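Local coordinates for metallo-beta-lactamase domain-containing protein (Enterococcus faecalis, PDB 2AZ4), which binds two zinc ions in a metallo-beta-lactamase fold and is probably an RNA-binding exonuclease, though its function has not been established, at residues 123-128 / 282-287; 265-270 / 347-352; 334-339 / 361-366. All coordinates share one frame; numbering follows the deposited sequence.

Interaction 1 of 3, residues 123-128 / 282-287; sequences LNRKGD and EANMAA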
# COMPACT_ATOMS: atom_id res chain seq x y z
N LEU A 123 -7.15 4.96 7.25
CA LEU A 123 -5.75 5.18 7.60
C LEU A 123 -5.51 6.61 8.08
O LEU A 123 -4.73 6.82 9.03
CB LEU A 123 -4.80 4.82 6.45
CG LEU A 123 -4.65 3.33 6.07
CD1 LEU A 123 -3.81 3.13 4.81
CD2 LEU A 123 -4.09 2.52 7.22
N ASN A 124 -6.21 7.57 7.47
CA ASN A 124 -6.00 8.99 7.77
C ASN A 124 -7.03 9.65 8.70
O ASN A 124 -7.23 10.88 8.67
CB ASN A 124 -5.91 9.81 6.47
CG ASN A 124 -5.20 11.14 6.68
OD1 ASN A 124 -4.17 11.21 7.36
ND2 ASN A 124 -5.73 12.21 6.09
N ARG A 125 -7.66 8.83 9.54
CA ARG A 125 -8.73 9.34 10.42
C ARG A 125 -8.19 10.36 11.42
O ARG A 125 -8.92 11.27 11.82
CB ARG A 125 -9.43 8.18 11.14
CG ARG A 125 -8.49 7.41 12.04
CD ARG A 125 -9.14 6.19 12.66
NE ARG A 125 -8.21 5.59 13.61
CZ ARG A 125 -8.02 6.00 14.87
NH1 ARG A 125 -8.72 7.03 15.36
NH2 ARG A 125 -7.14 5.37 15.64
N LYS A 126 -6.93 10.20 11.83
CA LYS A 126 -6.27 11.12 12.78
C LYS A 126 -5.37 12.14 12.07
O LYS A 126 -4.74 13.00 12.71
CB LYS A 126 -5.42 10.33 13.78
CG LYS A 126 -6.17 9.71 14.95
CD LYS A 126 -5.24 8.72 15.70
CE LYS A 126 -5.51 8.70 17.20
NZ LYS A 126 -4.38 8.10 18.00
N GLY A 127 -5.28 12.04 10.74
CA GLY A 127 -4.58 13.03 9.94
C GLY A 127 -3.09 12.97 10.10
O GLY A 127 -2.40 13.94 9.82
N ASP A 128 -2.59 11.83 10.57
CA ASP A 128 -1.15 11.63 10.69
C ASP A 128 -0.60 10.61 9.69
O ASP A 128 0.56 10.19 9.81
CB ASP A 128 -0.78 11.22 12.12
CG ASP A 128 -1.53 10.00 12.58
OD1 ASP A 128 -2.37 9.49 11.79
OD2 ASP A 128 -1.29 9.55 13.72
N GLU A 282 -9.40 -4.04 17.68
CA GLU A 282 -9.50 -2.66 18.10
C GLU A 282 -10.64 -2.05 17.29
O GLU A 282 -10.87 -2.45 16.16
CB GLU A 282 -8.16 -1.94 17.83
CG GLU A 282 -8.14 -0.48 18.25
CD GLU A 282 -8.63 0.43 17.13
OE1 GLU A 282 -8.54 -0.00 15.97
OE2 GLU A 282 -9.11 1.55 17.39
N ALA A 283 -11.36 -1.08 17.87
CA ALA A 283 -12.62 -0.58 17.28
C ALA A 283 -12.54 -0.04 15.86
O ALA A 283 -13.44 -0.30 15.04
CB ALA A 283 -13.32 0.42 18.22
N ASN A 284 -11.49 0.72 15.55
CA ASN A 284 -11.34 1.35 14.23
C ASN A 284 -11.09 0.29 13.18
O ASN A 284 -11.54 0.43 12.04
CB ASN A 284 -10.22 2.40 14.22
CG ASN A 284 -10.58 3.65 15.04
OD1 ASN A 284 -11.34 4.50 14.60
ND2 ASN A 284 -10.04 3.75 16.24
N MET A 285 -10.39 -0.78 13.55
CA MET A 285 -10.20 -1.91 12.65
C MET A 285 -11.53 -2.66 12.40
O MET A 285 -11.82 -3.05 11.26
CB MET A 285 -9.11 -2.87 13.16
CG MET A 285 -8.66 -3.91 12.10
SD MET A 285 -7.80 -3.15 10.67
CE MET A 285 -8.69 -3.97 9.35
N ALA A 286 -12.30 -2.88 13.46
CA ALA A 286 -13.63 -3.46 13.34
C ALA A 286 -14.50 -2.61 12.43
O ALA A 286 -15.23 -3.13 11.59
CB ALA A 286 -14.28 -3.61 14.72
N ALA A 287 -14.43 -1.30 12.60
CA ALA A 287 -15.26 -0.39 11.82
C ALA A 287 -14.92 -0.44 10.32
O ALA A 287 -15.83 -0.42 9.49
CB ALA A 287 -15.14 1.04 12.35
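At the start of helix 283-293, Asn-284 lays its carboxamide over one face of the Arg-125 guanidinium, which reaches across from the loop after helix 114-123. The two planes are only 10° apart, and ND2 of Asn-284 stands over the centre of the group, 3.3 Å from Arg-125 CZ. OD1 of Asn-284 lies back toward the aliphatic part of the chain, 3.4 Å from Arg-125 CD. With chi1 at 62°, Arg-125 sends CG between its backbone N and carbonyl carbon, and from CG to NE the chain runs extended to the amide. This is an amide-guanidinium stack without a hydrogen bond across it. It joins a loop of the beta-lactamase domain to the part of the chain built on a six-stranded parallel sheet, whose strand 278-282 leads into helix 283-293. Glu-282 is the N-cap: OE1 accepts from Met-285 N (3.1 Å), while OE2 accepts from Asn-284 N (3.1 Å). The syn lone pair of Glu-282 OE2 takes Asn-284 ND2 at 2.7 Å, which fixes the rotation of the stacked amide. The charge of Arg-125 is met chiefly by Glu-303, through a salt bridge from NH2; Asn-284 also packs against Glu-303 and Ile-307.

Interaction 2 of 3, residues 265-270 / 347-352; sequences VERFAK and HSDAQP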
# COMPACT_ATOMS: atom_id res chain seq x y z
N VAL A 265 -7.06 -5.75 4.88
CA VAL A 265 -8.36 -6.03 5.49
C VAL A 265 -8.72 -7.51 5.33
O VAL A 265 -9.30 -8.10 6.22
CB VAL A 265 -9.47 -5.15 4.91
CG1 VAL A 265 -10.66 -5.17 5.83
CG2 VAL A 265 -9.01 -3.70 4.79
N GLU A 266 -8.34 -8.09 4.20
CA GLU A 266 -8.65 -9.50 3.95
C GLU A 266 -7.93 -10.46 4.86
O GLU A 266 -8.45 -11.54 5.13
CB GLU A 266 -8.37 -9.87 2.49
CG GLU A 266 -9.50 -9.56 1.54
CD GLU A 266 -9.34 -10.33 0.23
OE1 GLU A 266 -9.71 -11.53 0.19
OE2 GLU A 266 -8.82 -9.73 -0.73
N ARG A 267 -6.71 -10.12 5.29
CA ARG A 267 -6.03 -10.95 6.27
C ARG A 267 -6.84 -10.95 7.58
O ARG A 267 -7.07 -12.00 8.16
CB ARG A 267 -4.58 -10.51 6.52
CG ARG A 267 -3.86 -11.37 7.56
CD ARG A 267 -2.38 -11.00 7.78
NE ARG A 267 -1.60 -11.08 6.54
CZ ARG A 267 -0.32 -10.69 6.44
NH1 ARG A 267 0.32 -10.24 7.52
NH2 ARG A 267 0.31 -10.76 5.27
N PHE A 268 -7.28 -9.77 8.03
CA PHE A 268 -8.14 -9.71 9.23
C PHE A 268 -9.41 -10.53 9.06
O PHE A 268 -9.74 -11.35 9.92
CB PHE A 268 -8.47 -8.27 9.59
CG PHE A 268 -7.34 -7.56 10.26
CD1 PHE A 268 -7.18 -7.62 11.66
CD2 PHE A 268 -6.41 -6.83 9.50
CE1 PHE A 268 -6.13 -6.94 12.30
CE2 PHE A 268 -5.34 -6.16 10.14
CZ PHE A 268 -5.20 -6.20 11.54
N ALA A 269 -10.08 -10.33 7.92
CA ALA A 269 -11.25 -11.13 7.54
C ALA A 269 -10.99 -12.63 7.60
O ALA A 269 -11.82 -13.39 8.16
CB ALA A 269 -11.78 -10.70 6.16
N LYS A 270 -9.87 -13.08 7.05
CA LYS A 270 -9.52 -14.52 7.08
C LYS A 270 -9.23 -15.04 8.47
O LYS A 270 -9.59 -16.18 8.82
CB LYS A 270 -8.31 -14.83 6.19
CG LYS A 270 -8.52 -14.50 4.72
CD LYS A 270 -9.58 -15.43 4.09
CE LYS A 270 -10.19 -14.82 2.82
NZ LYS A 270 -10.84 -15.87 1.95
N HIS A 347 3.15 -11.11 15.59
CA HIS A 347 3.41 -9.88 14.86
C HIS A 347 3.27 -10.17 13.37
O HIS A 347 4.13 -10.81 12.77
CB HIS A 347 4.82 -9.40 15.19
CG HIS A 347 5.03 -7.94 14.93
ND1 HIS A 347 5.99 -7.47 14.07
CD2 HIS A 347 4.37 -6.86 15.39
CE1 HIS A 347 5.95 -6.15 14.04
NE2 HIS A 347 4.96 -5.76 14.83
N SER A 348 2.18 -9.70 12.76
CA SER A 348 1.86 -10.08 11.39
C SER A 348 1.83 -8.87 10.47
O SER A 348 0.76 -8.33 10.13
CB SER A 348 0.52 -10.82 11.34
OG SER A 348 0.32 -11.39 10.06
N ASP A 349 3.03 -8.44 10.08
CA ASP A 349 3.23 -7.26 9.24
C ASP A 349 2.73 -5.95 9.82
O ASP A 349 2.49 -4.98 9.09
CB ASP A 349 2.70 -7.51 7.83
CG ASP A 349 3.48 -8.61 7.12
OD1 ASP A 349 4.70 -8.43 6.93
OD2 ASP A 349 2.89 -9.65 6.79
N ALA A 350 2.55 -5.91 11.14
CA ALA A 350 2.26 -4.65 11.82
C ALA A 350 3.58 -3.89 12.03
O ALA A 350 4.67 -4.47 11.95
CB ALA A 350 1.56 -4.89 13.14
N GLN A 351 3.47 -2.59 12.32
CA GLN A 351 4.61 -1.77 12.76
C GLN A 351 4.97 -2.02 14.23
O GLN A 351 4.10 -2.38 15.00
CB GLN A 351 4.30 -0.29 12.52
CG GLN A 351 3.95 -0.00 11.07
CD GLN A 351 3.92 1.47 10.76
OE1 GLN A 351 2.93 2.15 11.03
NE2 GLN A 351 5.02 1.99 10.20
N PRO A 352 6.27 -1.91 14.60
CA PRO A 352 7.42 -1.65 13.71
C PRO A 352 7.66 -2.82 12.77
O PRO A 352 7.54 -3.99 13.18
CB PRO A 352 8.60 -1.49 14.68
CG PRO A 352 8.18 -2.16 15.92
CD PRO A 352 6.69 -2.05 16.01
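A buried salt bridge between Arg-267 and Asp-349 ties helix 265-274 to the C-terminal end of strand 344-348 in the six-stranded parallel sheet. NH1 of Arg-267 gives Asp-349 OD2 a bond of 2.7 Å, fairly straight at 161°, that lies in the guanidinium plane and uses the anti lone pair of the oxygen. NH2 of Arg-267 adds a weak second bond to the same OD2 at 3.2 Å, so both NH groups converge on one carboxylate oxygen. The carboxylate is turned 51° against the guanidinium. Ser-348 OG approaches the group obliquely and receives a weak bond from Arg-267 NH1 at 2.8 Å, while the aliphatic CD of Arg-267 passes 3.6 Å from that OG. The arginine leaves the helix with CG anti to the backbone N and bends at chi3 (-58°), a turn that swings the guanidinium onto Ser-348 and Asp-349. Asp-349 has positive phi, a turn in the chain at this point.

The polar ends are shared widely. Arg-267 NE forms a salt bridge with Glu-237, and NH2 is bonded to Cys-379 O; Asp-349 OD2 also accepts from Cys-379 N, and the stronger partner of Ser-348 OG is Leu-377 O. With so many partners gripping it, the arginine has little rotational freedom, and the surrounding carboxylates probably favour its positive charge.

Around this cluster, helix 237-249 covers Arg-267 and Ser-348 through Leu-240, and Ser-348 is joined by backbone hydrogen bonding to Asn-259 on neighbouring strand 256-260. On the far flank, His-347 is backbone-bonded to Val-375 of strand 373-376, and Pro-352, after a cis peptide, packs on helix 358-369.

Interaction 3 of 3, residues 334-339 / 361-366; sequences NQFDNL and RVFLDL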
# COMPACT_ATOMS: atom_id res chain seq x y z
N ASN A 334 -1.28 -1.11 21.61
CA ASN A 334 -0.49 -0.32 22.54
C ASN A 334 -0.64 -0.88 23.96
O ASN A 334 -1.19 -1.94 24.15
CB ASN A 334 -0.89 1.17 22.49
CG ASN A 334 -2.34 1.42 22.93
OD1 ASN A 334 -3.05 0.50 23.35
ND2 ASN A 334 -2.77 2.67 22.83
N GLN A 335 -0.11 -0.15 24.94
CA GLN A 335 -0.05 -0.58 26.34
C GLN A 335 0.45 -2.01 26.48
O GLN A 335 -0.18 -2.82 27.14
CB GLN A 335 -1.41 -0.43 27.04
CG GLN A 335 -1.82 1.01 27.26
CD GLN A 335 -2.96 1.12 28.27
OE1 GLN A 335 -2.77 0.95 29.48
NE2 GLN A 335 -4.16 1.39 27.76
N PHE A 336 1.57 -2.32 25.84
CA PHE A 336 2.03 -3.72 25.81
C PHE A 336 2.47 -4.19 27.20
O PHE A 336 2.53 -5.39 27.46
CB PHE A 336 3.15 -3.95 24.76
CG PHE A 336 2.66 -3.87 23.35
CD1 PHE A 336 2.30 -5.01 22.65
CD2 PHE A 336 2.53 -2.63 22.70
CE1 PHE A 336 1.85 -4.92 21.33
CE2 PHE A 336 2.05 -2.54 21.38
CZ PHE A 336 1.71 -3.67 20.71
N ASP A 337 2.73 -3.23 28.09
CA ASP A 337 3.16 -3.53 29.48
C ASP A 337 2.03 -4.20 30.29
O ASP A 337 2.27 -4.75 31.36
CB ASP A 337 3.73 -2.26 30.15
CG ASP A 337 4.26 -2.49 31.56
OD1 ASP A 337 5.13 -3.39 31.76
OD2 ASP A 337 3.83 -1.75 32.49
N ASN A 338 0.82 -4.21 29.74
CA ASN A 338 -0.34 -4.85 30.41
C ASN A 338 -0.59 -6.30 30.05
O ASN A 338 -1.42 -6.96 30.68
CB ASN A 338 -1.61 -4.04 30.17
CG ASN A 338 -1.60 -2.72 30.91
OD1 ASN A 338 -1.02 -2.60 31.98
ND2 ASN A 338 -2.26 -1.72 30.34
N LEU A 339 0.11 -6.79 29.03
CA LEU A 339 -0.06 -8.17 28.57
C LEU A 339 0.51 -9.07 29.64
O LEU A 339 1.38 -8.66 30.40
CB LEU A 339 0.69 -8.40 27.25
CG LEU A 339 0.19 -7.69 25.97
CD1 LEU A 339 1.10 -8.01 24.80
CD2 LEU A 339 -1.25 -8.08 25.65
N ARG A 361 13.83 -3.11 17.67
CA ARG A 361 14.63 -3.56 18.81
C ARG A 361 14.03 -3.22 20.17
O ARG A 361 13.97 -4.09 21.05
CB ARG A 361 16.06 -3.02 18.75
CG ARG A 361 17.05 -3.78 19.64
CD ARG A 361 16.99 -5.30 19.34
NE ARG A 361 18.17 -6.00 19.85
CZ ARG A 361 19.31 -6.16 19.18
NH1 ARG A 361 19.45 -5.67 17.95
NH2 ARG A 361 20.32 -6.81 19.75
N VAL A 362 13.59 -1.97 20.36
CA VAL A 362 13.01 -1.59 21.65
C VAL A 362 11.73 -2.36 21.94
O VAL A 362 11.49 -2.79 23.09
CB VAL A 362 12.93 -0.01 21.89
CG1 VAL A 362 13.34 0.78 20.68
CG2 VAL A 362 11.59 0.45 22.42
N PHE A 363 10.92 -2.59 20.90
CA PHE A 363 9.69 -3.37 21.01
C PHE A 363 10.02 -4.80 21.48
O PHE A 363 9.48 -5.27 22.47
CB PHE A 363 8.94 -3.37 19.67
CG PHE A 363 7.59 -4.05 19.71
CD1 PHE A 363 6.76 -3.96 20.82
CD2 PHE A 363 7.12 -4.74 18.59
CE1 PHE A 363 5.50 -4.57 20.83
CE2 PHE A 363 5.85 -5.35 18.58
CZ PHE A 363 5.05 -5.28 19.70
N LEU A 364 10.93 -5.46 20.77
CA LEU A 364 11.33 -6.83 21.12
C LEU A 364 11.95 -6.90 22.51
O LEU A 364 11.72 -7.84 23.25
CB LEU A 364 12.28 -7.45 20.09
CG LEU A 364 12.03 -7.55 18.57
CD1 LEU A 364 12.62 -8.85 18.11
CD2 LEU A 364 10.58 -7.49 18.15
N ASP A 365 12.75 -5.88 22.87
CA ASP A 365 13.31 -5.78 24.21
C ASP A 365 12.21 -5.66 25.28
O ASP A 365 12.25 -6.35 26.30
CB ASP A 365 14.33 -4.62 24.29
CG ASP A 365 15.61 -4.89 23.48
OD1 ASP A 365 15.73 -5.95 22.80
OD2 ASP A 365 16.53 -4.02 23.51
N LEU A 366 11.21 -4.81 25.04
CA LEU A 366 10.06 -4.70 25.96
C LEU A 366 9.34 -6.03 26.17
O LEU A 366 9.05 -6.42 27.31
CB LEU A 366 9.09 -3.59 25.49
CG LEU A 366 7.56 -3.62 25.55
CD1 LEU A 366 6.93 -4.24 26.79
CD2 LEU A 366 6.99 -2.21 25.32
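The edge of Phe-363 lies over one face of the Phe-336 ring, and the carbonyl oxygen of Asn-334 over the opposite one, toward the rim. Phe-363 CE1 stands 3.6 Å above the Phe-336 ring plane, over its centre, whereas Asn-334 O lies 4.0 Å above the other face of that ring. The two phenylalanines form a T-shaped pair with planes at 71° and ring centroids 4.8 Å apart. Phe-363 supplies the edge with CE1 and CZ, the latter 3.6 Å from Phe-336 CE1, which lets its slightly positive ring hydrogens point into the pi cloud. Having CG anti to the backbone N (chi1 -175°) carries the Phe-363 ring out from the helix to the face of Phe-336. Beside the pair, Leu-366, one helical turn further on, brings CD2 to 4.3 Å from Phe-336 CB.

Phe-336 opens a short 3-10 turn, 336-338, with Asn-338 N bonded to Gln-335 O (3.1 Å) and Leu-339 N to Phe-336 O (3.2 Å). Lys-370, just past the end of helix 358-369, pins that turn by bonding through NZ to the carbonyl oxygens of Asp-337 and Leu-339. The loop links strands 328-331 and 344-348, and the helix is the crossover of a beta-alpha-beta unit between the adjacent parallel strands 344-348 and 373-376.

Overall arrangement
All three contacts involve the part of the chain built on the six-stranded parallel sheet; interaction 1 also reaches into the beta-lactamase domain. Interactions 1 and 2 meet where Met-285 CE packs on Phe-268 CD2 at 3.7 Å, joining helices 283-293 and 265-274. Interactions 2 and 3 touch through His-347 CD2 and Phe-363 CE2, 3.8 Å apart, and through Pro-352 on the same ring. Interactions 1 and 3 do not touch, their centres being 21 Å apart. Interaction 2 lies near the two-zinc site: the Asp-349 side chain is about 11 Å from a zinc ion and about 9 Å from the side chain of zinc ligand His-94. Interactions 1 and 3 lie away from the metal ligands.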